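Local coordinates for protein Rv1364c/MT1410 (Mycobacterium tuberculosis, PDB 3KE6) that probably acts in sigma-factor regulation, joining a manganese-binding PP2C-like (RsbU) serine phosphatase domain to an RsbW-like anti-sigma-factor kinase domain, at residues P143-T148 / A203-L208; S152-E157 / R173-N178; I191-R196 / E237-S242. All blocks are in the same frame, centred on the assembly; numbering follows the deposited sequence.

Contact 1 of 3, residues P143-T148 / A203-L208; sequences PPLLVT and AEFADL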
# COMPACT_ATOMS: atom_id res chain seq x y z
N PRO A 143 11.47 8.44 -14.72
CA PRO A 143 10.14 7.88 -14.96
C PRO A 143 10.02 6.45 -14.49
O PRO A 143 11.02 5.74 -14.48
CB PRO A 143 10.02 7.94 -16.50
CG PRO A 143 11.42 7.78 -16.96
CD PRO A 143 12.28 8.49 -15.95
N PRO A 144 8.81 6.02 -14.09
CA PRO A 144 8.49 4.66 -13.68
C PRO A 144 8.84 3.58 -14.68
O PRO A 144 8.77 3.80 -15.89
CB PRO A 144 6.98 4.70 -13.52
CG PRO A 144 6.69 6.10 -13.14
CD PRO A 144 7.65 6.91 -13.93
N LEU A 145 9.21 2.41 -14.17
CA LEU A 145 9.38 1.20 -14.97
C LEU A 145 8.03 0.52 -14.99
O LEU A 145 7.35 0.47 -13.96
CB LEU A 145 10.41 0.26 -14.34
CG LEU A 145 11.07 -0.81 -15.23
CD1 LEU A 145 12.16 -1.60 -14.47
CD2 LEU A 145 10.03 -1.76 -15.81
N LEU A 146 7.62 0.02 -16.15
CA LEU A 146 6.42 -0.84 -16.25
C LEU A 146 6.87 -2.25 -16.59
O LEU A 146 7.52 -2.46 -17.59
CB LEU A 146 5.47 -0.31 -17.33
CG LEU A 146 4.35 -1.22 -17.85
CD1 LEU A 146 3.08 -1.05 -17.06
CD2 LEU A 146 4.06 -0.93 -19.30
N VAL A 147 6.54 -3.20 -15.73
CA VAL A 147 6.73 -4.61 -16.01
C VAL A 147 5.36 -5.19 -16.30
O VAL A 147 4.47 -5.17 -15.42
CB VAL A 147 7.35 -5.36 -14.82
CG1 VAL A 147 7.55 -6.82 -15.17
CG2 VAL A 147 8.65 -4.70 -14.39
N THR A 148 5.17 -5.68 -17.52
CA THR A 148 3.87 -6.19 -17.92
C THR A 148 3.70 -7.62 -17.45
O THR A 148 4.64 -8.24 -16.93
CB THR A 148 3.67 -6.18 -19.42
OG1 THR A 148 4.62 -7.07 -20.02
CG2 THR A 148 3.80 -4.77 -19.98
N ALA A 203 19.29 0.51 -18.00
CA ALA A 203 18.96 -0.70 -18.78
C ALA A 203 19.10 -2.00 -17.98
O ALA A 203 18.54 -3.02 -18.37
CB ALA A 203 19.81 -0.76 -20.04
N GLU A 204 19.84 -1.97 -16.86
CA GLU A 204 20.05 -3.16 -16.05
C GLU A 204 18.87 -3.38 -15.12
O GLU A 204 18.42 -4.51 -14.90
CB GLU A 204 21.34 -3.03 -15.23
CG GLU A 204 21.80 -4.35 -14.62
CD GLU A 204 23.00 -4.21 -13.70
OE1 GLU A 204 23.89 -3.36 -13.99
OE2 GLU A 204 23.05 -4.96 -12.68
N PHE A 205 18.38 -2.29 -14.55
CA PHE A 205 17.18 -2.29 -13.74
C PHE A 205 16.02 -2.86 -14.57
O PHE A 205 15.37 -3.80 -14.13
CB PHE A 205 16.93 -0.85 -13.25
CG PHE A 205 15.64 -0.63 -12.51
CD1 PHE A 205 15.01 -1.66 -11.80
CD2 PHE A 205 15.06 0.63 -12.49
CE1 PHE A 205 13.82 -1.44 -11.12
CE2 PHE A 205 13.87 0.87 -11.81
CZ PHE A 205 13.25 -0.16 -11.12
N ALA A 206 15.80 -2.34 -15.77
CA ALA A 206 14.73 -2.84 -16.65
C ALA A 206 14.85 -4.34 -16.95
O ALA A 206 13.90 -5.08 -16.74
CB ALA A 206 14.70 -2.05 -17.96
N ASP A 207 16.02 -4.77 -17.43
CA ASP A 207 16.25 -6.18 -17.80
C ASP A 207 16.05 -7.13 -16.63
O ASP A 207 15.52 -8.22 -16.80
CB ASP A 207 17.67 -6.40 -18.38
CG ASP A 207 17.87 -5.73 -19.73
OD1 ASP A 207 17.07 -4.82 -20.08
OD2 ASP A 207 18.83 -6.09 -20.45
N LEU A 208 16.51 -6.71 -15.45
CA LEU A 208 16.44 -7.53 -14.24
C LEU A 208 15.00 -7.68 -13.77
O LEU A 208 14.56 -8.78 -13.42
CB LEU A 208 17.30 -6.90 -13.14
CG LEU A 208 17.61 -7.69 -11.87
CD1 LEU A 208 18.07 -9.13 -12.18
CD2 LEU A 208 18.69 -6.94 -11.08
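L145 sets one methyl, CD1, over the face of the F205 ring, a CH-pi contact that packs strand 145-147 against helix 198-212. L145 CD1 is 3.7 Å from the centroid of the F205 ring and 10° off the ring normal, which puts it over the middle of the ring rather than above one edge; accordingly its distances to the six ring carbons differ by only about half an ångström. The two side chains arrive from opposite directions. L145 reaches across with CG anti to its backbone N (chi1 -160°) and an extended second torsion, so CD1 forms the tip of the chain, while the phenyl of F205 is swung to meet it by a similarly anti first torsion (chi1 174°). The same methyl also lies against the helix backbone, with L145 CD1 3.6 Å from A206 CA and 4.3 Å from A206 CB. A PP2C-type phosphatase fold has two beta sheets packed together with helices on their outer faces, and the contact fits one such helix-on-sheet layer: strand 145-147 pairs with strands 153-155 and 182-186, and L145 projects from it toward helix 198-212. Around the aromatic ring, Y186 makes an edge-to-face contact and T235 and L239 of helix 227-241 add further cover. Y155, from the adjoining strand, touches both F205 and A206.

Contact 2 of 3, residues S152-E157 / R173-N178; sequences SARYVE and RSEVLN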
# COMPACT_ATOMS: atom_id res chain seq x y z
N SER A 152 7.59 -8.12 -19.82
CA SER A 152 8.29 -7.12 -20.60
C SER A 152 8.41 -5.90 -19.70
O SER A 152 7.41 -5.43 -19.17
CB SER A 152 7.52 -6.76 -21.86
OG SER A 152 7.98 -5.51 -22.35
N ALA A 153 9.63 -5.42 -19.50
CA ALA A 153 9.85 -4.18 -18.81
C ALA A 153 10.01 -3.11 -19.87
O ALA A 153 10.32 -3.43 -21.01
CB ALA A 153 11.08 -4.26 -17.92
N ARG A 154 9.75 -1.87 -19.51
CA ARG A 154 10.05 -0.72 -20.34
C ARG A 154 9.69 0.48 -19.51
O ARG A 154 8.76 0.41 -18.71
CB ARG A 154 9.25 -0.69 -21.65
CG ARG A 154 7.79 -0.30 -21.50
CD ARG A 154 6.97 -0.64 -22.74
NE ARG A 154 5.58 -0.22 -22.55
CZ ARG A 154 5.13 1.03 -22.74
NH1 ARG A 154 5.94 2.01 -23.16
NH2 ARG A 154 3.85 1.30 -22.52
N TYR A 155 10.42 1.56 -19.68
CA TYR A 155 10.12 2.77 -18.97
C TYR A 155 8.93 3.45 -19.61
O TYR A 155 8.80 3.47 -20.82
CB TYR A 155 11.35 3.69 -18.97
CG TYR A 155 12.44 3.13 -18.09
CD1 TYR A 155 13.52 2.44 -18.64
CD2 TYR A 155 12.35 3.22 -16.70
CE1 TYR A 155 14.50 1.89 -17.82
CE2 TYR A 155 13.32 2.69 -15.88
CZ TYR A 155 14.39 2.02 -16.44
OH TYR A 155 15.34 1.49 -15.60
N VAL A 156 8.05 3.98 -18.77
CA VAL A 156 6.99 4.86 -19.25
C VAL A 156 7.65 6.16 -19.65
O VAL A 156 8.75 6.45 -19.20
CB VAL A 156 5.91 5.12 -18.16
CG1 VAL A 156 5.15 3.84 -17.84
CG2 VAL A 156 6.54 5.69 -16.92
N GLU A 157 6.98 6.94 -20.49
CA GLU A 157 7.53 8.21 -20.98
C GLU A 157 7.48 9.31 -19.91
O GLU A 157 6.50 9.41 -19.18
CB GLU A 157 6.74 8.70 -22.20
CG GLU A 157 6.67 7.71 -23.37
CD GLU A 157 7.88 7.76 -24.29
OE1 GLU A 157 9.02 7.65 -23.78
OE2 GLU A 157 7.69 7.90 -25.51
N ARG A 173 0.29 12.19 -17.91
CA ARG A 173 0.03 11.22 -18.98
C ARG A 173 -0.69 10.02 -18.39
O ARG A 173 -0.84 9.93 -17.18
CB ARG A 173 1.34 10.72 -19.60
CG ARG A 173 2.08 11.72 -20.44
CD ARG A 173 3.32 11.08 -21.07
NE ARG A 173 3.05 10.51 -22.39
CZ ARG A 173 2.61 9.27 -22.65
NH1 ARG A 173 2.37 8.40 -21.68
NH2 ARG A 173 2.41 8.90 -23.91
N SER A 174 -1.12 9.10 -19.25
CA SER A 174 -1.80 7.90 -18.82
C SER A 174 -1.27 6.63 -19.48
O SER A 174 -0.83 6.66 -20.62
CB SER A 174 -3.30 8.02 -19.07
OG SER A 174 -3.91 8.75 -18.01
N GLU A 175 -1.30 5.53 -18.74
CA GLU A 175 -1.02 4.21 -19.28
C GLU A 175 -2.12 3.32 -18.75
O GLU A 175 -2.54 3.49 -17.63
CB GLU A 175 0.34 3.68 -18.78
CG GLU A 175 1.55 4.22 -19.54
CD GLU A 175 1.82 3.52 -20.87
OE1 GLU A 175 1.17 2.50 -21.20
OE2 GLU A 175 2.71 4.01 -21.61
N VAL A 176 -2.58 2.38 -19.56
CA VAL A 176 -3.54 1.38 -19.10
C VAL A 176 -2.78 0.15 -18.63
O VAL A 176 -2.06 -0.47 -19.40
CB VAL A 176 -4.56 0.97 -20.21
CG1 VAL A 176 -3.86 0.35 -21.42
CG2 VAL A 176 -5.58 0.01 -19.63
N LEU A 177 -2.94 -0.18 -17.35
CA LEU A 177 -2.35 -1.40 -16.78
C LEU A 177 -3.40 -2.51 -16.76
O LEU A 177 -4.47 -2.33 -16.18
CB LEU A 177 -1.92 -1.15 -15.34
CG LEU A 177 -1.03 0.04 -15.00
CD1 LEU A 177 -0.81 0.05 -13.49
CD2 LEU A 177 0.27 -0.03 -15.72
N ASN A 178 -3.09 -3.66 -17.35
CA ASN A 178 -4.00 -4.80 -17.34
C ASN A 178 -3.86 -5.60 -16.05
O ASN A 178 -3.09 -5.22 -15.18
CB ASN A 178 -3.77 -5.67 -18.56
CG ASN A 178 -4.18 -4.97 -19.83
OD1 ASN A 178 -5.36 -4.67 -20.01
ND2 ASN A 178 -3.21 -4.68 -20.69
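The first torsion of R154 (chi1 75°) places CG between the backbone N and the carbonyl carbon, and from there the chain runs straight from CG to NE toward E175. E175 answers from the opposite direction with a chain bent at its second torsion. The result is a salt bridge in which R154 NH2 donates to E175 OE2 at 3.1 Å, at an N-H...O angle of 143°. R154 NH2 lies almost as near E175 OE1, at 3.2 Å, so one nitrogen meets the carboxylate, from above its plane; guanidinium and carboxylate planes 64° apart rule out a coplanar pair. Nearer the backbone of E175, V156 CG1 packs on E175 CG at 4.0 Å, the two side chains sliding past each other in opposite directions. E157 CB rests over one face of the R173 guanidinium, 4.1 Å from R173 NE and offset toward the rim. The segments are not paired as strands, V156 CA and E175 CA being 8.0 Å apart. Instead the side chains bridge two sheets: the short strand about 153-155 is hydrogen-bonded to strand 145-147, strand 173-176 is an edge strand of the five-stranded sheet beside strand 133-139, and Y155 reaches helix 198-212.

Contact 3 of 3, residues I191-R196 / E237-S242; sequences IERPGR and ELLLRS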
# COMPACT_ATOMS: atom_id res chain seq x y z
N ILE A 191 19.36 3.90 -9.60
CA ILE A 191 20.04 3.79 -10.88
C ILE A 191 21.37 4.54 -10.96
O ILE A 191 22.14 4.29 -11.88
CB ILE A 191 19.12 4.15 -12.06
CG1 ILE A 191 18.51 5.55 -11.88
CG2 ILE A 191 18.01 3.09 -12.20
CD1 ILE A 191 17.73 6.02 -13.10
N GLU A 192 21.66 5.43 -10.01
CA GLU A 192 22.96 6.12 -9.95
C GLU A 192 23.86 5.47 -8.91
O GLU A 192 24.25 6.10 -7.93
CB GLU A 192 22.78 7.61 -9.64
CG GLU A 192 21.82 8.32 -10.57
CD GLU A 192 22.26 9.73 -10.90
OE1 GLU A 192 21.68 10.68 -10.32
OE2 GLU A 192 23.19 9.88 -11.74
N ARG A 193 24.18 4.21 -9.15
CA ARG A 193 25.00 3.39 -8.25
C ARG A 193 26.48 3.62 -8.55
O ARG A 193 26.84 3.89 -9.70
CB ARG A 193 24.63 1.90 -8.40
CG ARG A 193 23.12 1.63 -8.26
CD ARG A 193 22.71 0.20 -8.61
NE ARG A 193 22.55 -0.03 -10.05
CZ ARG A 193 23.26 -0.89 -10.78
NH1 ARG A 193 24.21 -1.65 -10.24
NH2 ARG A 193 23.01 -1.01 -12.08
N PRO A 194 27.36 3.52 -7.53
CA PRO A 194 28.80 3.65 -7.71
C PRO A 194 29.35 2.82 -8.89
O PRO A 194 28.93 1.67 -9.08
CB PRO A 194 29.40 3.15 -6.39
CG PRO A 194 28.31 3.19 -5.40
CD PRO A 194 27.00 3.33 -6.11
N GLY A 195 30.27 3.42 -9.65
CA GLY A 195 30.94 2.75 -10.76
C GLY A 195 30.00 2.21 -11.83
O GLY A 195 30.28 1.17 -12.42
N ARG A 196 28.90 2.90 -12.08
CA ARG A 196 27.92 2.48 -13.09
C ARG A 196 27.36 3.70 -13.84
O ARG A 196 26.79 4.60 -13.22
CB ARG A 196 26.77 1.69 -12.45
CG ARG A 196 27.17 0.40 -11.70
CD ARG A 196 26.95 -0.83 -12.54
NE ARG A 196 27.63 -0.73 -13.82
CZ ARG A 196 27.45 -1.56 -14.84
NH1 ARG A 196 26.63 -2.60 -14.76
NH2 ARG A 196 28.14 -1.35 -15.96
N GLU A 237 17.91 -5.94 -4.37
CA GLU A 237 19.03 -6.61 -3.71
C GLU A 237 20.08 -7.18 -4.68
O GLU A 237 21.25 -7.28 -4.32
CB GLU A 237 18.51 -7.69 -2.74
CG GLU A 237 17.71 -7.08 -1.57
CD GLU A 237 16.74 -8.06 -0.91
OE1 GLU A 237 17.21 -9.16 -0.48
OE2 GLU A 237 15.53 -7.73 -0.81
N LEU A 238 19.67 -7.53 -5.89
CA LEU A 238 20.64 -7.86 -6.94
C LEU A 238 21.28 -6.59 -7.50
O LEU A 238 22.49 -6.54 -7.70
CB LEU A 238 19.99 -8.69 -8.06
CG LEU A 238 19.70 -10.14 -7.68
CD1 LEU A 238 18.72 -10.80 -8.65
CD2 LEU A 238 20.99 -10.93 -7.61
N LEU A 239 20.48 -5.55 -7.74
CA LEU A 239 21.03 -4.28 -8.22
C LEU A 239 22.12 -3.72 -7.29
O LEU A 239 23.08 -3.11 -7.76
CB LEU A 239 19.95 -3.21 -8.41
CG LEU A 239 19.06 -3.18 -9.65
CD1 LEU A 239 18.56 -1.76 -9.87
CD2 LEU A 239 19.75 -3.69 -10.90
N LEU A 240 21.97 -3.94 -5.98
CA LEU A 240 22.91 -3.40 -5.00
C LEU A 240 23.84 -4.46 -4.39
O LEU A 240 24.75 -4.10 -3.64
CB LEU A 240 22.13 -2.70 -3.89
CG LEU A 240 21.15 -1.62 -4.34
CD1 LEU A 240 20.29 -1.17 -3.16
CD2 LEU A 240 21.88 -0.45 -4.98
N ARG A 241 23.60 -5.73 -4.71
CA ARG A 241 24.36 -6.86 -4.16
C ARG A 241 25.85 -6.57 -4.05
O ARG A 241 26.42 -6.62 -2.95
CB ARG A 241 24.16 -8.12 -5.04
CG ARG A 241 25.12 -9.28 -4.77
CD ARG A 241 25.11 -10.31 -5.91
NE ARG A 241 24.02 -11.28 -5.79
CZ ARG A 241 23.89 -12.38 -6.54
NH1 ARG A 241 24.79 -12.68 -7.48
NH2 ARG A 241 22.87 -13.19 -6.35
N SER A 242 26.47 -6.29 -5.19
CA SER A 242 27.91 -6.06 -5.27
C SER A 242 28.24 -4.58 -5.31
O SER A 242 29.24 -4.13 -4.73
CB SER A 242 28.49 -6.75 -6.52
OG SER A 242 27.96 -6.18 -7.71
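R193, L239 and L240 contribute most of the surface buried where the loop after strand 182-186 meets the C-terminal part of helix 227-241, in the helical layer of the PP2C-like domain. R193 has the largest share. Its CG is anti to the carbonyl carbon (chi1 -53°), and a bend at the third torsion (chi3 -82°) turns the guanidinium out of the line of the chain. This brings the aliphatic part and the flat end against different leucines. R193 CD lies 3.8 Å from L240 CD2, the two side chains crossing at a slant, whereas L239 CD2 sits over one face of the guanidinium only loosely, the nearest side-chain approach being R193 NE to L239 CD1 at 4.4 Å. The other end nitrogen, NH2, is held elsewhere: it makes a salt bridge to E204 OE1 of helix 198-212, a carboxylate oxygen shared with R196 NH1. One acidic oxygen thus draws in both arginines of the loop, which probably offsets part of their charge, R193 itself being buried. R193 also begins a type II beta turn ending at R196, with P194 and G195 at its corners and a weak backbone bond, R196 N to R193 O at 3.3 Å, closing it. Segment 191-196 starts three residues after D188 and segment 237-242 ends five before D247, both manganese ligands; the R193 side chain itself stays about 11 Å from a bound manganese ion. The backbone carbonyl of L239 faces the arginine, with R193 NH1 3.1 Å and R193 CD 3.4 Å from L239 O.

Going from the N terminus, residues 143-148 open contact 1, and the next strand opens contact 2. Contact 2 closes first, at 173-178, after a loop without helix or strand, and is therefore nested inside the larger loop that contact 1 closes at 203-208. Before that closure, 191-196 opens contact 3, which ends only at 237-242, so contacts 1 and 3 cross while contacts 2 and 3 stand in series. Contact 2 bridges the two sheets, contact 1 lays helix 198-212 on one of them, and contact 3 ties the loop 191-196 to helix 227-241. Backbone bonds between strands 145-147 and 153-155 couple contacts 1 and 2; L208 packing and the E204 salt bridges couple contacts 1 and 3.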